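Local atomic coordinates of putative oxidoreductase YfjR (Streptomyces aurantiacus, PDB entry 4OQZ), a protein that is an imine reductase that probably uses NADPH, from a group of S-selective Streptomyces enzymes active in direct reductive amination of ketones. Residues Ala139-His144 against Gly153-Arg158; Ala71-Leu76 against Arg100-Arg105; Tyr183-Ala188 against His246-Ser251. One frame throughout, in Å; residues are numbered along the deposited sequence.

Contact 1. Residues Ala139-His144 against Gly153-Arg158; sequences AAYDQH and GKTDYR
The hydroxyl of Tyr141 is gripped from two directions where helix 138-151 packs against strand 154-159. Tyr141 OH lies 2.7 Å from Thr155 OG1 in a hydrogen bond that either group could donate, at the edge of the phenol ring and close to its plane. A water stands 3.0 Å from Tyr141 OH on another side; it accepts from the backbone N of Tyr157 at 3.0 Å and gives a weak bond to Thr155 O. The phenol is thereby tied directly to Thr155 and through water to Tyr157 N, which probably limits the turning of the buried ring.

With CG anti to the backbone N, chi1 168° carries the Tyr141 ring toward the strand, one face to Tyr157. Tyr157 CB sits over the centre of that face as a CH-pi contact, 3.7 Å from the ring centroid. Further back toward the helix, Tyr157 CD1 comes to 3.6 Å from Tyr141 CG. The two rings are inclined by 38° and meet obliquely, and the hydroxyl of Tyr157 turns to the carbonyl of Gly136.

On the strand, Asp156 points away from the helix; its OD1 pairs with Arg158 NH1 at 2.9 Å, while OD2 bonds Tyr203 of the second subunit. Leu148, Tyr134 and Leu114 also pack on Tyr141. The axes of residues 139-144 and 154-158 run nearly antiparallel, at 165°, as expected for a helix and the strand that follows it in the beta-alpha-beta unit 131-135, 138-151, 154-159 at one margin of the Rossmann-type domain.

Contact 2. Residues Ala71-Leu76 against Arg100-Arg105; sequences AMYGVL and RAAARR
Tyr73 reaches from helix 69-75 to helix 96-108 and sets the end of its phenol against the backbone between Ala101 and Ala102. Its OH stands 3.2 Å from Ala101 O, which lies at the ring edge near the ring plane. It is equally near Ala102 N, but that angle is too poor for a hydrogen bond. The methyl groups of both alanines approach the same oxygen, each CB being 3.9 Å from Tyr73 OH, and Ala102 CA meets the ring obliquely. The small alanine side chains probably allow the phenol to come so near the helix backbone.

The CA-CB bond of Tyr73 does not aim at the other helix; CG anti to the carbonyl carbon (chi1 -60°) carries the ring across the gap. This ring bridges two helices of the nucleotide-binding, Rossmann-type domain; the axes of segments 71-75 and 100-105 are 11.5 Å apart and 18° from parallel.

The aliphatic part of Arg105 crosses the phenol at a slant, its CG, anti to the backbone N, coming 4.1 Å from Tyr73 CE1 at the ring edge. A bend at chi2 then turns the chain, leaving the guanidinium nearly coplanar with the phenol, 11° between the planes, rather than stacked over it. The charged end is taken up by a salt bridge from Arg105 NH2 to Glu80 OE1.

Contact 3. Residues Tyr183-Ala188 against His246-Ser251; sequences YWQAVA and HTNADS
Within the all-helical C-terminal domain, which belongs to the 6-phosphogluconate dehydrogenase C-terminal clan, Tyr183-Ala188 of the long helix 163-191 meets His246-Ser251 at the end of helix 234-250 through a single amide-to-amide bond. Gln185 NE2 donates to Asn248 OD1 at 3.0 Å, with an N-H...O angle of 151°. Both residues are buried, and the two segments together hide just 78 Å². Leu189, just past the first segment, also packs on Asn248.

The two amides do not lie flat against each other: their planes stand 75° apart. Asn248 OD1 lies in the plane of the Gln185 amide, as suits an N-H donor, but the donor reaches Asn248 from above its carbonyl plane and not on a lone pair. Gln185 gets there by a bent chain. CG is anti to the backbone N (chi1 -173°), and the turn at chi2 swings the amide toward the neighbouring helix, although the CA-CB bond itself does not point there.

Each amide has further work. Gln185 NE2 also bonds Asp254 O, and Asn248 ND2 returns to Val244 O in its own helix, which probably sets which end of the asparagine amide faces Gln185. Val253 touches both side chains. A leucine in place of Gln185 would probably leave Asn248 OD1 and the carbonyl of Asp254 without their shared donor inside a buried region. On a side of the helix turned from Asn248, Trp184 meets Tyr218 of the second subunit edge-to-face.

Three residues after Asn248, Ser251 turns back on its own helix: its OG donates to Thr247 O at 2.8 Å, nearly in line with the carbonyl bond, while Ser251 N bonds the same oxygen at 3.3 Å.

The contacts follow one another in series along the chain, contact 2 first, then contact 1, then contact 3. Contacts 1 and 2 belong to the Rossmann-type NAD-binding domain, their centres 21 Å apart and their nearest atoms about 11 Å apart. Side chains of helix 96-108 and of helix 138-151 both touch strand 112-119. Strand 154-159 is followed directly by helix 163-191, which carries the chain into the C-terminal domain, where contact 3 lies 44 Å, centre to centre, from either of the others, beyond the chain's centre. Residues of all three reach the second subunit, contact 2 through Arg100 alone, so the dimer involves both domains.

Contact 1. Residues Ala139-His144 against Gly153-Arg158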
loop_
_atom_site.group_PDB
_atom_site.type_symbol
_atom_site.label_atom_id
_atom_site.label_comp_id
_atom_site.label_asym_id
_atom_site.label_seq_id
_atom_site.Cartn_x
_atom_site.Cartn_y
_atom_site.Cartn_z
ATOM N N ALA A 139 -24.043 -23.436 -10.460
ATOM C CA ALA A 139 -24.141 -24.441 -11.529
ATOM C C ALA A 139 -23.513 -23.985 -12.850
ATOM O O ALA A 139 -22.868 -24.805 -13.513
ATOM C CB ALA A 139 -25.597 -24.863 -11.740
ATOM N N ALA A 140 -23.705 -22.689 -13.230
ATOM C CA ALA A 140 -23.144 -22.102 -14.456
ATOM C C ALA A 140 -21.623 -21.956 -14.320
ATOM O O ALA A 140 -20.904 -22.251 -15.274
ATOM C CB ALA A 140 -23.778 -20.744 -14.738
ATOM N N TYR A 141 -21.140 -21.548 -13.121
ATOM C CA TYR A 141 -19.711 -21.391 -12.819
ATOM C C TYR A 141 -19.012 -22.740 -12.981
ATOM O O TYR A 141 -18.019 -22.832 -13.721
ATOM C CB TYR A 141 -19.479 -20.816 -11.396
ATOM C CG TYR A 141 -18.035 -20.924 -10.948
ATOM C CD1 TYR A 141 -17.085 -19.989 -11.359
ATOM C CD2 TYR A 141 -17.596 -22.011 -10.193
ATOM C CE1 TYR A 141 -15.739 -20.123 -11.014
ATOM C CE2 TYR A 141 -16.253 -22.159 -9.849
ATOM C CZ TYR A 141 -15.332 -21.200 -10.241
ATOM O OH TYR A 141 -14.019 -21.314 -9.858
ATOM N N ASP A 142 -19.560 -23.779 -12.307
ATOM C CA ASP A 142 -19.061 -25.153 -12.348
ATOM C C ASP A 142 -18.991 -25.736 -13.767
ATOM O O ASP A 142 -17.992 -26.371 -14.113
ATOM C CB ASP A 142 -19.913 -26.074 -11.449
ATOM C CG ASP A 142 -19.674 -25.915 -9.960
ATOM O OD1 ASP A 142 -18.504 -25.715 -9.563
ATOM O OD2 ASP A 142 -20.651 -26.038 -9.185
ATOM N N GLN A 143 -20.041 -25.514 -14.576
ATOM C CA GLN A 143 -20.166 -26.041 -15.938
ATOM C C GLN A 143 -19.126 -25.462 -16.878
ATOM O O GLN A 143 -18.573 -26.180 -17.712
ATOM C CB GLN A 143 -21.580 -25.743 -16.481
ATOM C CG GLN A 143 -21.967 -26.536 -17.734
ATOM C CD GLN A 143 -23.164 -25.966 -18.473
ATOM O OE1 GLN A 143 -24.152 -25.499 -17.878
ATOM N NE2 GLN A 143 -23.112 -26.028 -19.801
ATOM N N HIS A 144 -18.869 -24.163 -16.748
ATOM C CA HIS A 144 -17.976 -23.420 -17.633
ATOM C C HIS A 144 -16.579 -23.055 -17.056
ATOM O O HIS A 144 -15.835 -22.343 -17.716
ATOM C CB HIS A 144 -18.711 -22.164 -18.127
ATOM C CG HIS A 144 -19.965 -22.466 -18.886
ATOM N ND1 HIS A 144 -19.925 -22.912 -20.193
ATOM C CD2 HIS A 144 -21.258 -22.377 -18.492
ATOM C CE1 HIS A 144 -21.185 -23.087 -20.552
ATOM N NE2 HIS A 144 -22.024 -22.764 -19.568
ATOM N N GLY A 153 -5.641 -18.464 -15.238
ATOM C CA GLY A 153 -5.411 -19.824 -14.737
ATOM C C GLY A 153 -6.149 -20.160 -13.447
ATOM O O GLY A 153 -6.627 -21.287 -13.276
ATOM N N LYS A 154 -6.290 -19.150 -12.554
ATOM C CA LYS A 154 -7.013 -19.271 -11.298
ATOM C C LYS A 154 -8.346 -18.523 -11.396
ATOM O O LYS A 154 -8.432 -17.447 -12.019
ATOM C CB LYS A 154 -6.181 -18.751 -10.114
ATOM C CG LYS A 154 -4.808 -19.398 -9.938
ATOM C CD LYS A 154 -3.923 -18.505 -9.045
ATOM C CE LYS A 154 -2.536 -19.057 -8.811
ATOM N NZ LYS A 154 -1.649 -18.053 -8.161
ATOM N N THR A 155 -9.402 -19.144 -10.832
ATOM C CA THR A 155 -10.763 -18.589 -10.770
ATOM C C THR A 155 -11.249 -18.782 -9.344
ATOM O O THR A 155 -11.060 -19.854 -8.754
ATOM C CB THR A 155 -11.722 -19.138 -11.860
ATOM O OG1 THR A 155 -12.077 -20.499 -11.584
ATOM C CG2 THR A 155 -11.171 -18.967 -13.322
ATOM N N ASP A 156 -11.841 -17.734 -8.771
ATOM C CA ASP A 156 -12.262 -17.771 -7.360
ATOM C C ASP A 156 -13.738 -17.445 -7.169
ATOM O O ASP A 156 -14.105 -16.276 -7.081
ATOM C CB ASP A 156 -11.369 -16.815 -6.563
ATOM C CG ASP A 156 -11.469 -16.874 -5.050
ATOM O OD1 ASP A 156 -12.267 -17.696 -4.530
ATOM O OD2 ASP A 156 -10.701 -16.151 -4.384
ATOM N N TYR A 157 -14.576 -18.491 -7.062
ATOM C CA TYR A 157 -16.015 -18.365 -6.860
ATOM C C TYR A 157 -16.333 -17.904 -5.426
ATOM O O TYR A 157 -16.081 -18.639 -4.465
ATOM C CB TYR A 157 -16.731 -19.673 -7.209
ATOM C CG TYR A 157 -18.228 -19.581 -7.050
ATOM C CD1 TYR A 157 -19.024 -19.033 -8.054
ATOM C CD2 TYR A 157 -18.852 -20.010 -5.882
ATOM C CE1 TYR A 157 -20.406 -18.928 -7.903
ATOM C CE2 TYR A 157 -20.230 -19.899 -5.716
ATOM C CZ TYR A 157 -21.004 -19.375 -6.737
ATOM O OH TYR A 157 -22.364 -19.300 -6.582
ATOM N N ARG A 158 -16.885 -16.685 -5.303
ATOM C CA ARG A 158 -17.185 -16.019 -4.028
ATOM C C ARG A 158 -18.565 -16.247 -3.471
ATOM O O ARG A 158 -18.766 -16.163 -2.246
ATOM C CB ARG A 158 -16.873 -14.507 -4.103
ATOM C CG ARG A 158 -15.424 -14.118 -4.473
ATOM C CD ARG A 158 -14.321 -14.898 -3.747
ATOM N NE ARG A 158 -14.488 -14.932 -2.287
ATOM C CZ ARG A 158 -14.113 -15.948 -1.510
ATOM N NH1 ARG A 158 -13.553 -17.029 -2.041
ATOM N NH2 ARG A 158 -14.310 -15.897 -0.195
HETATM O O HOH W 1 -13.416 -21.291 -6.939
#

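Contact 2. Residues Ala71-Leu76 against Arg100-Arg105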
loop_
_atom_site.group_PDB
_atom_site.type_symbol
_atom_site.label_atom_id
_atom_site.label_comp_id
_atom_site.label_asym_id
_atom_site.label_seq_id
_atom_site.Cartn_x
_atom_site.Cartn_y
_atom_site.Cartn_z
ATOM N N ALA A 71 -23.087 0.171 -20.478
ATOM C CA ALA A 71 -22.803 -0.090 -21.890
ATOM C C ALA A 71 -23.378 -1.435 -22.340
ATOM O O ALA A 71 -23.655 -1.605 -23.527
ATOM C CB ALA A 71 -21.305 -0.045 -22.142
ATOM N N MET A 72 -23.566 -2.380 -21.394
ATOM C CA MET A 72 -24.103 -3.730 -21.622
ATOM C C MET A 72 -25.553 -3.723 -22.119
ATOM O O MET A 72 -25.896 -4.531 -22.984
ATOM C CB MET A 72 -23.964 -4.585 -20.345
ATOM C CG MET A 72 -24.179 -6.070 -20.554
ATOM S SD MET A 72 -25.810 -6.620 -20.024
ATOM C CE MET A 72 -25.521 -8.357 -19.891
ATOM N N TYR A 73 -26.391 -2.816 -21.582
ATOM C CA TYR A 73 -27.809 -2.680 -21.951
ATOM C C TYR A 73 -28.032 -2.249 -23.405
ATOM O O TYR A 73 -29.123 -2.470 -23.949
ATOM C CB TYR A 73 -28.553 -1.753 -20.976
ATOM C CG TYR A 73 -28.535 -2.252 -19.549
ATOM C CD1 TYR A 73 -29.479 -3.172 -19.097
ATOM C CD2 TYR A 73 -27.565 -1.817 -18.650
ATOM C CE1 TYR A 73 -29.451 -3.652 -17.788
ATOM C CE2 TYR A 73 -27.522 -2.296 -17.342
ATOM C CZ TYR A 73 -28.471 -3.208 -16.913
ATOM O OH TYR A 73 -28.432 -3.661 -15.618
ATOM N N GLY A 74 -27.002 -1.645 -24.005
ATOM C CA GLY A 74 -26.986 -1.206 -25.396
ATOM C C GLY A 74 -26.807 -2.373 -26.347
ATOM O O GLY A 74 -27.485 -2.439 -27.377
ATOM N N VAL A 75 -25.883 -3.310 -26.002
ATOM C CA VAL A 75 -25.616 -4.528 -26.778
ATOM C C VAL A 75 -26.910 -5.369 -26.837
ATOM O O VAL A 75 -27.376 -5.728 -27.920
ATOM C CB VAL A 75 -24.396 -5.311 -26.212
ATOM C CG1 VAL A 75 -24.372 -6.763 -26.687
ATOM C CG2 VAL A 75 -23.086 -4.615 -26.568
ATOM N N LEU A 76 -27.524 -5.586 -25.669
ATOM C CA LEU A 76 -28.754 -6.353 -25.497
ATOM C C LEU A 76 -30.016 -5.674 -26.057
ATOM O O LEU A 76 -31.027 -6.353 -26.225
ATOM C CB LEU A 76 -28.927 -6.726 -24.011
ATOM C CG LEU A 76 -28.209 -8.004 -23.509
ATOM C CD1 LEU A 76 -26.701 -7.843 -23.460
ATOM C CD2 LEU A 76 -28.704 -8.392 -22.136
ATOM N N ARG A 100 -25.688 -6.421 -9.704
ATOM C CA ARG A 100 -26.948 -7.002 -9.246
ATOM C C ARG A 100 -28.084 -6.627 -10.189
ATOM O O ARG A 100 -28.975 -7.455 -10.400
ATOM C CB ARG A 100 -27.314 -6.579 -7.801
ATOM C CG ARG A 100 -26.413 -7.188 -6.729
ATOM C CD ARG A 100 -26.840 -6.826 -5.312
ATOM N NE ARG A 100 -25.779 -7.126 -4.345
ATOM C CZ ARG A 100 -25.021 -6.214 -3.740
ATOM N NH1 ARG A 100 -25.218 -4.920 -3.963
ATOM N NH2 ARG A 100 -24.077 -6.588 -2.888
ATOM N N ALA A 101 -28.062 -5.388 -10.756
ATOM C CA ALA A 101 -29.110 -4.942 -11.692
ATOM C C ALA A 101 -28.925 -5.593 -13.064
ATOM O O ALA A 101 -29.908 -5.836 -13.754
ATOM C CB ALA A 101 -29.134 -3.422 -11.809
ATOM N N ALA A 102 -27.673 -5.924 -13.434
ATOM C CA ALA A 102 -27.354 -6.593 -14.697
ATOM C C ALA A 102 -27.800 -8.056 -14.664
ATOM O O ALA A 102 -28.445 -8.506 -15.611
ATOM C CB ALA A 102 -25.864 -6.492 -14.993
ATOM N N ALA A 103 -27.493 -8.779 -13.557
ATOM C CA ALA A 103 -27.878 -10.181 -13.330
ATOM C C ALA A 103 -29.382 -10.386 -13.372
ATOM O O ALA A 103 -29.848 -11.353 -13.980
ATOM C CB ALA A 103 -27.348 -10.665 -11.997
ATOM N N ARG A 104 -30.128 -9.476 -12.712
ATOM C CA ARG A 104 -31.582 -9.465 -12.604
ATOM C C ARG A 104 -32.246 -9.405 -13.985
ATOM O O ARG A 104 -33.177 -10.174 -14.246
ATOM C CB ARG A 104 -32.008 -8.277 -11.737
ATOM C CG ARG A 104 -33.049 -8.602 -10.674
ATOM C CD ARG A 104 -33.014 -7.614 -9.516
ATOM N NE ARG A 104 -33.139 -6.220 -9.955
ATOM C CZ ARG A 104 -32.255 -5.262 -9.686
ATOM N NH1 ARG A 104 -31.181 -5.527 -8.948
ATOM N NH2 ARG A 104 -32.446 -4.030 -10.140
ATOM N N ARG A 105 -31.757 -8.511 -14.868
ATOM C CA ARG A 105 -32.238 -8.341 -16.240
ATOM C C ARG A 105 -31.957 -9.587 -17.119
ATOM O O ARG A 105 -32.823 -9.986 -17.893
ATOM C CB ARG A 105 -31.645 -7.052 -16.859
ATOM C CG ARG A 105 -32.034 -6.767 -18.309
ATOM C CD ARG A 105 -33.468 -6.308 -18.466
ATOM N NE ARG A 105 -33.897 -6.382 -19.862
ATOM C CZ ARG A 105 -34.976 -7.037 -20.282
ATOM N NH1 ARG A 105 -35.753 -7.677 -19.416
ATOM N NH2 ARG A 105 -35.296 -7.042 -21.569
#

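Contact 3. Residues Tyr183-Ala188 against His246-Ser251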
loop_
_atom_site.group_PDB
_atom_site.type_symbol
_atom_site.label_atom_id
_atom_site.label_comp_id
_atom_site.label_asym_id
_atom_site.label_seq_id
_atom_site.Cartn_x
_atom_site.Cartn_y
_atom_site.Cartn_z
ATOM N N TYR A 183 3.456 5.335 -3.742
ATOM C CA TYR A 183 4.712 5.194 -4.493
ATOM C C TYR A 183 4.962 6.458 -5.325
ATOM O O TYR A 183 6.081 6.961 -5.317
ATOM C CB TYR A 183 4.780 3.898 -5.333
ATOM C CG TYR A 183 6.112 3.721 -6.045
ATOM C CD1 TYR A 183 7.316 3.846 -5.355
ATOM C CD2 TYR A 183 6.166 3.469 -7.412
ATOM C CE1 TYR A 183 8.538 3.675 -5.991
ATOM C CE2 TYR A 183 7.392 3.352 -8.079
ATOM C CZ TYR A 183 8.577 3.473 -7.363
ATOM O OH TYR A 183 9.794 3.347 -7.973
ATOM N N TRP A 184 3.921 7.045 -5.959
ATOM C CA TRP A 184 4.137 8.280 -6.752
ATOM C C TRP A 184 4.565 9.386 -5.799
ATOM O O TRP A 184 5.456 10.149 -6.128
ATOM C CB TRP A 184 2.902 8.732 -7.548
ATOM C CG TRP A 184 2.309 7.803 -8.579
ATOM C CD1 TRP A 184 1.071 7.923 -9.135
ATOM C CD2 TRP A 184 2.938 6.691 -9.242
ATOM N NE1 TRP A 184 0.856 6.912 -10.042
ATOM C CE2 TRP A 184 1.991 6.151 -10.141
ATOM C CE3 TRP A 184 4.182 6.043 -9.112
ATOM C CZ2 TRP A 184 2.257 5.022 -10.927
ATOM C CZ3 TRP A 184 4.446 4.942 -9.910
ATOM C CH2 TRP A 184 3.491 4.444 -10.802
ATOM N N GLN A 185 3.997 9.401 -4.566
ATOM C CA GLN A 185 4.395 10.354 -3.533
ATOM C C GLN A 185 5.864 10.175 -3.057
ATOM O O GLN A 185 6.553 11.169 -2.817
ATOM C CB GLN A 185 3.430 10.286 -2.346
ATOM C CG GLN A 185 3.687 11.357 -1.307
ATOM C CD GLN A 185 3.185 12.714 -1.707
ATOM O OE1 GLN A 185 2.111 12.863 -2.307
ATOM N NE2 GLN A 185 3.953 13.737 -1.377
ATOM N N ALA A 186 6.321 8.918 -2.931
ATOM C CA ALA A 186 7.675 8.536 -2.511
ATOM C C ALA A 186 8.674 8.969 -3.576
ATOM O O ALA A 186 9.709 9.560 -3.250
ATOM C CB ALA A 186 7.745 7.019 -2.326
ATOM N N VAL A 187 8.363 8.664 -4.847
ATOM C CA VAL A 187 9.182 9.075 -6.026
ATOM C C VAL A 187 9.381 10.567 -6.044
ATOM O O VAL A 187 10.531 11.016 -6.128
ATOM C CB VAL A 187 8.699 8.459 -7.371
ATOM C CG1 VAL A 187 9.480 8.999 -8.575
ATOM C CG2 VAL A 187 8.839 6.938 -7.334
ATOM N N ALA A 188 8.283 11.340 -5.861
ATOM C CA ALA A 188 8.328 12.804 -5.852
ATOM C C ALA A 188 9.187 13.361 -4.721
ATOM O O ALA A 188 9.978 14.267 -4.975
ATOM C CB ALA A 188 6.925 13.404 -5.822
ATOM N N HIS A 246 5.493 17.391 6.888
ATOM C CA HIS A 246 6.522 18.439 6.992
ATOM C C HIS A 246 7.687 18.239 6.030
ATOM O O HIS A 246 8.061 19.183 5.341
ATOM C CB HIS A 246 6.992 18.653 8.442
ATOM C CG HIS A 246 6.098 19.556 9.241
ATOM N ND1 HIS A 246 6.223 20.937 9.182
ATOM C CD2 HIS A 246 5.097 19.246 10.097
ATOM C CE1 HIS A 246 5.298 21.417 10.000
ATOM N NE2 HIS A 246 4.591 20.435 10.569
ATOM N N THR A 247 8.191 16.996 5.916
ATOM C CA THR A 247 9.288 16.590 5.024
ATOM C C THR A 247 8.973 16.946 3.564
ATOM O O THR A 247 9.856 17.413 2.834
ATOM C CB THR A 247 9.531 15.073 5.189
ATOM O OG1 THR A 247 9.823 14.784 6.553
ATOM C CG2 THR A 247 10.651 14.551 4.322
ATOM N N ASN A 248 7.737 16.680 3.135
ATOM C CA ASN A 248 7.282 16.949 1.781
ATOM C C ASN A 248 7.129 18.456 1.566
ATOM O O ASN A 248 7.553 18.974 0.530
ATOM C CB ASN A 248 5.991 16.192 1.488
ATOM C CG ASN A 248 6.210 14.734 1.246
ATOM O OD1 ASN A 248 6.530 14.301 0.141
ATOM N ND2 ASN A 248 6.068 13.940 2.281
ATOM N N ALA A 249 6.585 19.162 2.578
ATOM C CA ALA A 249 6.396 20.616 2.536
ATOM C C ALA A 249 7.748 21.345 2.531
ATOM O O ALA A 249 7.879 22.373 1.869
ATOM C CB ALA A 249 5.548 21.072 3.716
ATOM N N ASP A 250 8.755 20.796 3.255
ATOM C CA ASP A 250 10.105 21.367 3.333
ATOM C C ASP A 250 10.839 21.283 1.992
ATOM O O ASP A 250 11.611 22.180 1.671
ATOM C CB ASP A 250 10.946 20.670 4.424
ATOM C CG ASP A 250 10.598 21.003 5.867
ATOM O OD1 ASP A 250 9.904 22.021 6.097
ATOM O OD2 ASP A 250 11.035 20.252 6.768
ATOM N N SER A 251 10.606 20.193 1.234
ATOM C CA SER A 251 11.221 19.894 -0.050
ATOM C C SER A 251 10.499 20.547 -1.237
ATOM O O SER A 251 10.951 20.413 -2.372
ATOM C CB SER A 251 11.270 18.385 -0.251
ATOM O OG SER A 251 11.791 17.729 0.890
#